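Local atomic coordinates of pectate lyase (Pectobacterium carotovorum, PDB entry 4U4B), a protein that probably depolymerises polygalacturonate and methylated pectins in endo fashion, by calcium-dependent eliminative cleavage of alpha-1,4-galacturonan. Residues 51-56 against 75-80. Numbering follows the deposited sequence.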
loop_
_atom_site.group_PDB
_atom_site.type_symbol
_atom_site.label_atom_id
_atom_site.label_comp_id
_atom_site.label_asym_id
_atom_site.label_seq_id
_atom_site.Cartn_x
_atom_site.Cartn_y
_atom_site.Cartn_z
ATOM N N VAL A 51 -10.553 -9.070 -14.367
ATOM C CA VAL A 51 -11.202 -9.275 -13.094
ATOM C C VAL A 51 -12.593 -9.852 -13.306
ATOM O O VAL A 51 -13.412 -9.250 -13.999
ATOM C CB VAL A 51 -11.317 -7.956 -12.292
ATOM C CG1 VAL A 51 -11.994 -8.218 -10.973
ATOM C CG2 VAL A 51 -9.947 -7.333 -12.087
ATOM N N TYR A 52 -12.840 -11.010 -12.696
ATOM C CA TYR A 52 -14.133 -11.674 -12.718
ATOM C C TYR A 52 -14.817 -11.659 -11.367
ATOM O O TYR A 52 -14.179 -11.787 -10.308
ATOM C CB TYR A 52 -13.992 -13.128 -13.167
ATOM C CG TYR A 52 -13.526 -13.277 -14.588
ATOM C CD1 TYR A 52 -14.436 -13.359 -15.633
ATOM C CD2 TYR A 52 -12.171 -13.321 -14.884
ATOM C CE1 TYR A 52 -14.002 -13.475 -16.940
ATOM C CE2 TYR A 52 -11.728 -13.453 -16.178
ATOM C CZ TYR A 52 -12.642 -13.525 -17.200
ATOM O OH TYR A 52 -12.187 -13.650 -18.490
ATOM N N ARG A 53 -16.131 -11.534 -11.412
ATOM C CA ARG A 53 -16.953 -11.578 -10.224
ATOM C C ARG A 53 -18.194 -12.418 -10.444
ATOM O O ARG A 53 -18.906 -12.272 -11.452
ATOM C CB ARG A 53 -17.355 -10.175 -9.801
ATOM C CG ARG A 53 -18.112 -10.140 -8.491
ATOM C CD ARG A 53 -18.600 -8.741 -8.193
ATOM N NE ARG A 53 -19.755 -8.388 -9.022
ATOM C CZ ARG A 53 -20.184 -7.147 -9.201
ATOM N NH1 ARG A 53 -19.530 -6.137 -8.626
ATOM N NH2 ARG A 53 -21.253 -6.910 -9.971
ATOM N N SER A 54 -18.462 -13.305 -9.500
ATOM C CA SER A 54 -19.677 -14.093 -9.546
ATOM C C SER A 54 -20.495 -13.891 -8.280
ATOM O O SER A 54 -19.941 -13.605 -7.201
ATOM C CB SER A 54 -19.354 -15.571 -9.732
ATOM O OG SER A 54 -20.537 -16.333 -9.659
ATOM N N THR A 55 -21.812 -14.032 -8.426
ATOM C CA THR A 55 -22.746 -13.947 -7.310
ATOM C C THR A 55 -22.901 -15.297 -6.628
ATOM O O THR A 55 -23.691 -15.454 -5.694
ATOM C CB THR A 55 -24.123 -13.452 -7.776
ATOM O OG1 THR A 55 -24.576 -14.261 -8.872
ATOM C CG2 THR A 55 -24.038 -12.001 -8.233
ATOM N N SER A 56 -22.142 -16.276 -7.111
ATOM C CA SER A 56 -22.099 -17.606 -6.505
ATOM C C SER A 56 -20.661 -18.121 -6.487
ATOM O O SER A 56 -19.767 -17.525 -7.088
ATOM C CB SER A 56 -22.998 -18.589 -7.266
ATOM O OG SER A 56 -22.401 -18.967 -8.496
ATOM N N PHE A 75 -7.773 -3.793 -7.238
ATOM C CA PHE A 75 -8.974 -3.321 -7.906
ATOM C C PHE A 75 -10.012 -2.966 -6.853
ATOM O O PHE A 75 -10.211 -3.702 -5.890
ATOM C CB PHE A 75 -9.542 -4.359 -8.893
ATOM C CG PHE A 75 -10.817 -3.908 -9.572
ATOM C CD1 PHE A 75 -10.786 -2.912 -10.546
ATOM C CD2 PHE A 75 -12.042 -4.456 -9.221
ATOM C CE1 PHE A 75 -11.950 -2.466 -11.161
ATOM C CE2 PHE A 75 -13.208 -4.017 -9.831
ATOM C CZ PHE A 75 -13.152 -3.008 -10.801
ATOM N N THR A 76 -10.642 -1.816 -7.034
ATOM C CA THR A 76 -11.688 -1.359 -6.131
ATOM C C THR A 76 -13.065 -1.593 -6.740
ATOM O O THR A 76 -13.429 -0.962 -7.740
ATOM C CB THR A 76 -11.535 0.129 -5.819
ATOM O OG1 THR A 76 -10.280 0.350 -5.165
ATOM C CG2 THR A 76 -12.689 0.613 -4.920
ATOM N N ASP A 77 -13.823 -2.501 -6.145
ATOM C CA ASP A 77 -15.162 -2.796 -6.630
ATOM C C ASP A 77 -16.206 -1.965 -5.879
ATOM O O ASP A 77 -16.456 -2.189 -4.699
ATOM C CB ASP A 77 -15.460 -4.288 -6.495
ATOM C CG ASP A 77 -16.808 -4.672 -7.089
ATOM O OD1 ASP A 77 -17.466 -3.805 -7.705
ATOM O OD2 ASP A 77 -17.207 -5.849 -6.956
ATOM N N LEU A 78 -16.812 -1.009 -6.579
ATOM C CA LEU A 78 -17.808 -0.117 -5.982
ATOM C C LEU A 78 -19.236 -0.508 -6.367
ATOM O O LEU A 78 -20.199 0.180 -5.995
ATOM C CB LEU A 78 -17.559 1.333 -6.404
ATOM C CG LEU A 78 -16.234 2.000 -6.062
ATOM C CD1 LEU A 78 -16.112 3.340 -6.752
ATOM C CD2 LEU A 78 -16.100 2.159 -4.561
ATOM N N THR A 79 -19.383 -1.606 -7.101
ATOM C CA THR A 79 -20.689 -1.970 -7.662
ATOM C C THR A 79 -21.363 -3.159 -6.984
ATOM O O THR A 79 -22.522 -3.466 -7.277
ATOM C CB THR A 79 -20.581 -2.288 -9.175
ATOM O OG1 THR A 79 -19.793 -3.470 -9.365
ATOM C CG2 THR A 79 -19.940 -1.121 -9.928
ATOM N N ALA A 80 -20.646 -3.843 -6.096
ATOM C CA ALA A 80 -21.210 -5.006 -5.412
ATOM C C ALA A 80 -22.172 -4.574 -4.309
ATOM O O ALA A 80 -21.933 -3.596 -3.612
ATOM C CB ALA A 80 -20.099 -5.892 -4.835
HETATM O O HOH W 1 -23.235 -4.771 -9.953
#
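Phe75 meets Val51 through apolar atoms alone: ring atom CD2 lies 4.2 Å from Val51 CG1, the methyl that stands anti to the backbone N (chi1 -180°) and reaches the ring obliquely. Leu37 touches both side chains. Two residues on, Asp77 supplies the anchor for Arg53. Its OD2 accepts from Arg53 NH1 at 2.9 Å in a salt bridge that uses the syn lone pair, and the guanidinium and carboxylate planes lie 21° apart, nearly coplanar. Tyr88 OH, on strand 87-94 next to 46-54, also hydrogen-bonds to Asp77 OD2, so the oxygen is held from two neighbouring strands of the opposing sheet. These pairs join the two antiparallel sheets of a seven-stranded beta sandwich that precedes the parallel beta-helix of the lyase and has the strand order of a fibronectin type III domain: strand 74-77 is an edge of the three-stranded sheet, 46-54 an inner member of the four-stranded one. The other carboxylate oxygen, Asp77 OD1, shapes the turn that leaves the strand. It accepts from Thr79 N at 3.0 Å, an Asx turn, with the donor lying above the carboxylate plane, and from Thr79 OG1 at 2.9 Å. While donating to Asp77 OD1, Thr79 OG1 accepts from Arg53 NH1 at 2.8 Å, close to the guanidinium plane, so two acceptors grip one arginine nitrogen. A water bridges Arg53 NH2 and Thr79 O, while Ala80 CB approaches Arg53 NH1 to 3.8 Å.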